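Local coordinates for capsid protein VP1 (Human polyomavirus 12, PDB 6Y60) that probably forms, as disulfide-linked pentamers, the T=7 icosahedral shell of the virus and here carries bound sialic acid, at residues A[106-111]-A[251-256]; A[40-45]-A[258-263]. All coordinates share one frame; numbering follows the deposited sequence.

Interaction 1 of 2, residues A[106-111]-A[251-256]. With SIA (N-acetyl-alpha-neuraminic acid), chain S; PO4 (phosphate ion), chain R.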
# COMPACT_ATOMS: atom_id res chain seq x y z
N HIS A 106 17.99 7.40 -20.81
CA HIS A 106 19.14 7.59 -21.74
C HIS A 106 19.35 9.08 -21.99
O HIS A 106 20.37 9.45 -22.62
CB HIS A 106 18.93 6.80 -23.04
CG HIS A 106 17.83 7.36 -23.87
ND1 HIS A 106 17.93 8.63 -24.45
CD2 HIS A 106 16.61 6.89 -24.17
CE1 HIS A 106 16.78 8.92 -25.03
NE2 HIS A 106 15.96 7.86 -24.90
N ASP A 107 18.45 9.92 -21.51
CA ASP A 107 18.60 11.38 -21.64
C ASP A 107 19.88 11.81 -20.90
O ASP A 107 20.43 11.02 -20.12
CB ASP A 107 17.36 12.13 -21.14
CG ASP A 107 16.14 12.10 -22.05
OD1 ASP A 107 16.29 11.94 -23.31
OD2 ASP A 107 15.02 12.32 -21.50
N TYR A 108 20.27 13.06 -21.10
CA TYR A 108 21.44 13.69 -20.45
C TYR A 108 21.06 13.93 -18.98
O TYR A 108 20.53 15.00 -18.67
CB TYR A 108 21.87 14.94 -21.21
CG TYR A 108 23.08 15.64 -20.65
CD1 TYR A 108 24.16 14.93 -20.18
CD2 TYR A 108 23.10 17.01 -20.50
CE1 TYR A 108 25.26 15.56 -19.62
CE2 TYR A 108 24.20 17.67 -19.97
CZ TYR A 108 25.27 16.93 -19.51
OH TYR A 108 26.38 17.54 -18.98
N MET A 109 21.31 12.92 -18.15
CA MET A 109 20.82 12.74 -16.76
C MET A 109 21.98 12.28 -15.86
O MET A 109 22.97 11.69 -16.36
CB MET A 109 19.70 11.70 -16.73
CG MET A 109 18.47 12.08 -17.53
SD MET A 109 17.49 10.61 -17.99
CE MET A 109 16.41 10.45 -16.58
N THR A 110 21.91 12.52 -14.54
CA THR A 110 22.90 11.98 -13.57
C THR A 110 22.92 10.47 -13.71
O THR A 110 21.86 9.92 -13.98
CB THR A 110 22.56 12.31 -12.11
OG1 THR A 110 22.18 13.68 -12.08
CG2 THR A 110 23.74 12.09 -11.19
N ARG A 111 24.09 9.84 -13.51
CA ARG A 111 24.16 8.36 -13.50
C ARG A 111 25.15 7.90 -12.43
O ARG A 111 26.01 8.67 -12.04
CB ARG A 111 24.53 7.83 -14.88
CG ARG A 111 25.92 8.19 -15.36
CD ARG A 111 26.05 7.99 -16.88
NE ARG A 111 25.82 6.59 -17.23
CZ ARG A 111 26.24 5.99 -18.34
NH1 ARG A 111 26.92 6.66 -19.25
NH2 ARG A 111 25.97 4.70 -18.50
N ALA A 251 19.29 17.09 -14.65
CA ALA A 251 20.11 17.10 -15.89
C ALA A 251 21.53 16.62 -15.55
O ALA A 251 22.02 16.87 -14.42
CB ALA A 251 20.10 18.50 -16.50
N GLY A 252 22.20 15.99 -16.51
CA GLY A 252 23.56 15.46 -16.36
C GLY A 252 24.60 16.55 -16.29
O GLY A 252 25.77 16.21 -16.09
N SER A 253 24.21 17.81 -16.49
CA SER A 253 25.08 19.00 -16.40
C SER A 253 25.43 19.29 -14.94
O SER A 253 26.35 20.06 -14.75
CB SER A 253 24.43 20.21 -17.04
OG SER A 253 23.09 20.36 -16.60
N GLY A 254 24.73 18.74 -13.94
CA GLY A 254 24.97 19.15 -12.54
C GLY A 254 24.02 18.51 -11.53
O GLY A 254 23.53 17.41 -11.76
N THR A 255 23.82 19.15 -10.38
CA THR A 255 22.95 18.62 -9.30
C THR A 255 21.67 19.48 -9.25
O THR A 255 20.81 19.22 -8.43
CB THR A 255 23.74 18.55 -7.99
OG1 THR A 255 24.11 19.88 -7.61
CG2 THR A 255 24.97 17.66 -8.10
N HIS A 256 21.57 20.50 -10.10
CA HIS A 256 20.40 21.42 -10.15
C HIS A 256 19.18 20.61 -10.58
O HIS A 256 19.31 19.75 -11.49
CB HIS A 256 20.65 22.54 -11.15
CG HIS A 256 21.77 23.45 -10.81
ND1 HIS A 256 21.59 24.55 -10.02
CD2 HIS A 256 23.07 23.46 -11.20
CE1 HIS A 256 22.73 25.21 -9.92
NE2 HIS A 256 23.66 24.56 -10.64
C1 SIA S . 27.68 4.69 -27.94
C2 SIA S . 27.83 6.19 -28.16
C3 SIA S . 26.74 6.75 -29.08
C4 SIA S . 25.32 6.84 -28.43
C5 SIA S . 25.35 7.47 -27.02
C6 SIA S . 26.44 6.76 -26.25
C7 SIA S . 26.61 7.20 -24.80
C8 SIA S . 27.90 6.64 -24.20
C9 SIA S . 27.93 6.91 -22.69
C10 SIA S . 23.15 8.15 -26.30
C11 SIA S . 21.92 7.72 -25.54
N5 SIA S . 24.09 7.25 -26.33
O1A SIA S . 27.02 3.97 -28.73
O1B SIA S . 28.17 4.13 -26.95
O2 SIA S . 29.15 6.51 -28.71
O4 SIA S . 24.48 7.63 -29.27
O6 SIA S . 27.65 6.99 -26.98
O7 SIA S . 26.63 8.64 -24.76
O8 SIA S . 28.00 5.22 -24.45
O9 SIA S . 26.92 6.10 -22.03
O10 SIA S . 23.25 9.26 -26.80
P PO4 R . 26.99 20.91 -9.61
O1 PO4 R . 25.68 21.26 -10.39
O2 PO4 R . 28.08 21.94 -9.93
O3 PO4 R . 27.52 19.52 -10.00
O4 PO4 R . 26.64 20.92 -8.09
O HOH W 1 24.25 15.00 -12.71
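Where the loop 106-111 meets the hairpin loop 251-256, the amide N of Gly252 donates to Tyr108 O at 2.9 Å, and Met109 pairs with Ala251 in a single isolated bridge. An inverse gamma turn centred on Tyr108 here meets the type I turn from Ala251 to Gly254. With CG anti to the backbone N (chi1 -178°), the Tyr108 ring is laid along that turn, and Gly252 CA sits over one face in a CH-pi contact, 3.9 Å from the ring centroid. The phenol end continues onto the next residue, Tyr108 OH lying 3.2 Å from Ser253 CA. Beyond the ring, a water joins the loops: it is 2.5 Å from Thr110 OG1 and donates to Gly254 O at 2.7 Å. Arg111 NH1 donates to O9 of the sialic acid at 2.8 Å, while Thr255 gives its N and OG1 to a phosphate, probably from the crystallisation liquor. A backbone bond, a ring face and a water imply a modest junction between surface loops, beside a sugar site that Thr47, Val48 and Arg56 of the second subunit complete.

Interaction 2 of 2, residues A[40-45]-A[258-263]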
# COMPACT_ATOMS: atom_id res chain seq x y z
N TYR A 40 9.81 23.33 -21.78
CA TYR A 40 8.33 23.23 -21.61
C TYR A 40 7.97 21.92 -20.91
O TYR A 40 8.45 20.86 -21.34
CB TYR A 40 7.61 23.28 -22.95
CG TYR A 40 6.10 23.42 -22.89
CD1 TYR A 40 5.50 24.42 -22.15
CD2 TYR A 40 5.30 22.64 -23.71
CE1 TYR A 40 4.13 24.59 -22.18
CE2 TYR A 40 3.93 22.79 -23.74
CZ TYR A 40 3.34 23.78 -22.97
OH TYR A 40 1.98 23.91 -23.01
N GLY A 41 7.11 22.00 -19.89
CA GLY A 41 6.68 20.86 -19.07
C GLY A 41 7.61 20.60 -17.89
O GLY A 41 7.40 19.63 -17.18
N PHE A 42 8.58 21.48 -17.69
CA PHE A 42 9.53 21.44 -16.57
C PHE A 42 9.55 22.82 -15.93
O PHE A 42 9.01 23.78 -16.52
CB PHE A 42 10.93 21.06 -17.05
CG PHE A 42 11.13 19.68 -17.60
CD1 PHE A 42 10.86 19.39 -18.93
CD2 PHE A 42 11.72 18.69 -16.84
CE1 PHE A 42 11.11 18.14 -19.47
CE2 PHE A 42 12.00 17.44 -17.38
CZ PHE A 42 11.69 17.17 -18.69
N SER A 43 10.16 22.93 -14.77
CA SER A 43 10.45 24.24 -14.16
C SER A 43 11.83 24.67 -14.67
O SER A 43 12.54 23.81 -15.24
CB SER A 43 10.40 24.18 -12.65
OG SER A 43 11.58 23.61 -12.13
N GLU A 44 12.21 25.92 -14.43
CA GLU A 44 13.64 26.31 -14.50
C GLU A 44 14.33 25.63 -13.31
O GLU A 44 13.62 25.08 -12.46
CB GLU A 44 13.84 27.82 -14.58
CG GLU A 44 13.37 28.44 -15.89
CD GLU A 44 14.08 28.07 -17.19
OE1 GLU A 44 15.03 27.25 -17.17
OE2 GLU A 44 13.66 28.62 -18.25
N GLN A 45 15.66 25.60 -13.32
CA GLN A 45 16.50 25.05 -12.23
C GLN A 45 16.10 25.71 -10.92
O GLN A 45 16.09 26.98 -10.82
CB GLN A 45 17.99 25.19 -12.56
CG GLN A 45 18.44 24.19 -13.61
CD GLN A 45 19.92 24.27 -13.87
OE1 GLN A 45 20.62 25.14 -13.35
NE2 GLN A 45 20.43 23.29 -14.58
N ARG A 258 14.84 20.22 -11.61
CA ARG A 258 13.65 20.84 -12.25
C ARG A 258 12.39 20.05 -11.91
O ARG A 258 12.38 18.81 -12.08
CB ARG A 258 13.82 20.84 -13.77
CG ARG A 258 14.94 21.71 -14.29
CD ARG A 258 15.15 21.40 -15.76
NE ARG A 258 16.22 22.21 -16.30
CZ ARG A 258 16.12 23.44 -16.81
NH1 ARG A 258 17.22 24.03 -17.25
NH2 ARG A 258 14.97 24.08 -16.89
N PHE A 259 11.31 20.74 -11.53
CA PHE A 259 9.98 20.09 -11.47
C PHE A 259 9.66 19.53 -12.85
O PHE A 259 10.01 20.16 -13.86
CB PHE A 259 8.88 21.05 -11.03
CG PHE A 259 8.92 21.47 -9.59
CD1 PHE A 259 9.64 22.59 -9.20
CD2 PHE A 259 8.16 20.81 -8.65
CE1 PHE A 259 9.62 23.02 -7.89
CE2 PHE A 259 8.20 21.20 -7.32
CZ PHE A 259 8.92 22.31 -6.94
N ARG A 260 8.99 18.39 -12.87
CA ARG A 260 8.47 17.70 -14.07
C ARG A 260 7.00 17.39 -13.80
O ARG A 260 6.69 16.85 -12.75
CB ARG A 260 9.29 16.44 -14.40
CG ARG A 260 8.74 15.62 -15.56
CD ARG A 260 8.55 16.43 -16.85
NE ARG A 260 8.30 15.55 -17.99
CZ ARG A 260 7.74 15.94 -19.14
NH1 ARG A 260 7.58 15.07 -20.12
NH2 ARG A 260 7.34 17.18 -19.31
N GLY A 261 6.14 17.83 -14.72
CA GLY A 261 4.69 17.59 -14.67
C GLY A 261 4.24 16.95 -15.95
O GLY A 261 5.06 16.85 -16.92
N LEU A 262 3.02 16.46 -15.95
CA LEU A 262 2.44 15.75 -17.11
C LEU A 262 1.05 16.31 -17.36
O LEU A 262 0.42 16.81 -16.42
CB LEU A 262 2.37 14.26 -16.81
CG LEU A 262 3.72 13.56 -16.77
CD1 LEU A 262 3.53 12.11 -16.36
CD2 LEU A 262 4.42 13.66 -18.12
N PRO A 263 0.57 16.21 -18.62
CA PRO A 263 -0.74 16.74 -19.00
C PRO A 263 -1.86 15.83 -18.50
O PRO A 263 -1.64 14.66 -18.32
CB PRO A 263 -0.74 16.75 -20.54
CG PRO A 263 0.62 16.25 -20.95
CD PRO A 263 1.20 15.51 -19.74
O HOH W 2 19.08 21.51 -15.97
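The guanidinium of Arg260 lies flat on the Phe42 ring, the two planes 7° apart and their centres 4.5 Å, an off-centre cation-pi stack. Arg260 CD rests over the same ring face, 3.7 Å from the centroid, because the arginine chain bends at chi2 (55°) and folds back across the phenylalanine. Leu262 CD2 covers the other face of the guanidinium. At its edge, NH2 donates to Gly41 O at 3.2 Å, nearly in the guanidinium plane but above that of the carbonyl; NH2 also bonds Gln166 O of the second subunit, so the stacked group is held in rotation as well.

The second arginine, Arg258, is gripped differently. Extended from CG to NE, it runs past Ser43 and brings NH2 to Ser43 O at 2.9 Å, on a lone pair in the carbonyl plane. The same NH2 forms a salt bridge with Glu44 OE1 at 3.2 Å, approaching from above the carboxylate plane, while Gln45 CG packs over a face of the guanidinium and a water links Arg258 NE to Gln45 NE2. Ser43 OG, at the edge of the Phe259 ring, accepts from Phe259 N at 2.9 Å and donates to Glu44 O, giving this buried hydroxyl two partners. The backbones meet in a single bridge at Phe42 and Arg260, with Ser43 N donating to Phe259 O and a weak bond from Gly261 N to Gly41 O.

Residues 40-45, in the loop between strands 20-26 and 66-71, thus lie along one end of strand 257-276. Strand 237-250 pairs antiparallel with that strand within the large sheet, and its Phe249 and Trp248 meet the rings of Phe42 and Phe259 edge-to-face.

Interactions 1 and 2 lie on the same side of the chain's centre, their own centres about 15 Å apart. Residues 40-45 come first, then 106-111, 251-256 and 258-263, so interaction 1 is nested inside the loop closed by interaction 2. Strands 237-250 and 257-276 of the large antiparallel sheet unite them: the loop joining these strands supplies 251-256, and the strand that follows supplies 258-263. The two contacts touch where His256 CG lies 3.3 Å from Gln45 OE1. Interaction 1 is the more peripheral, beside bound sialic acid, and interaction 2 is buried deeper; both also reach the second subunit, linking the loop end of the sheet to the pentamer interface.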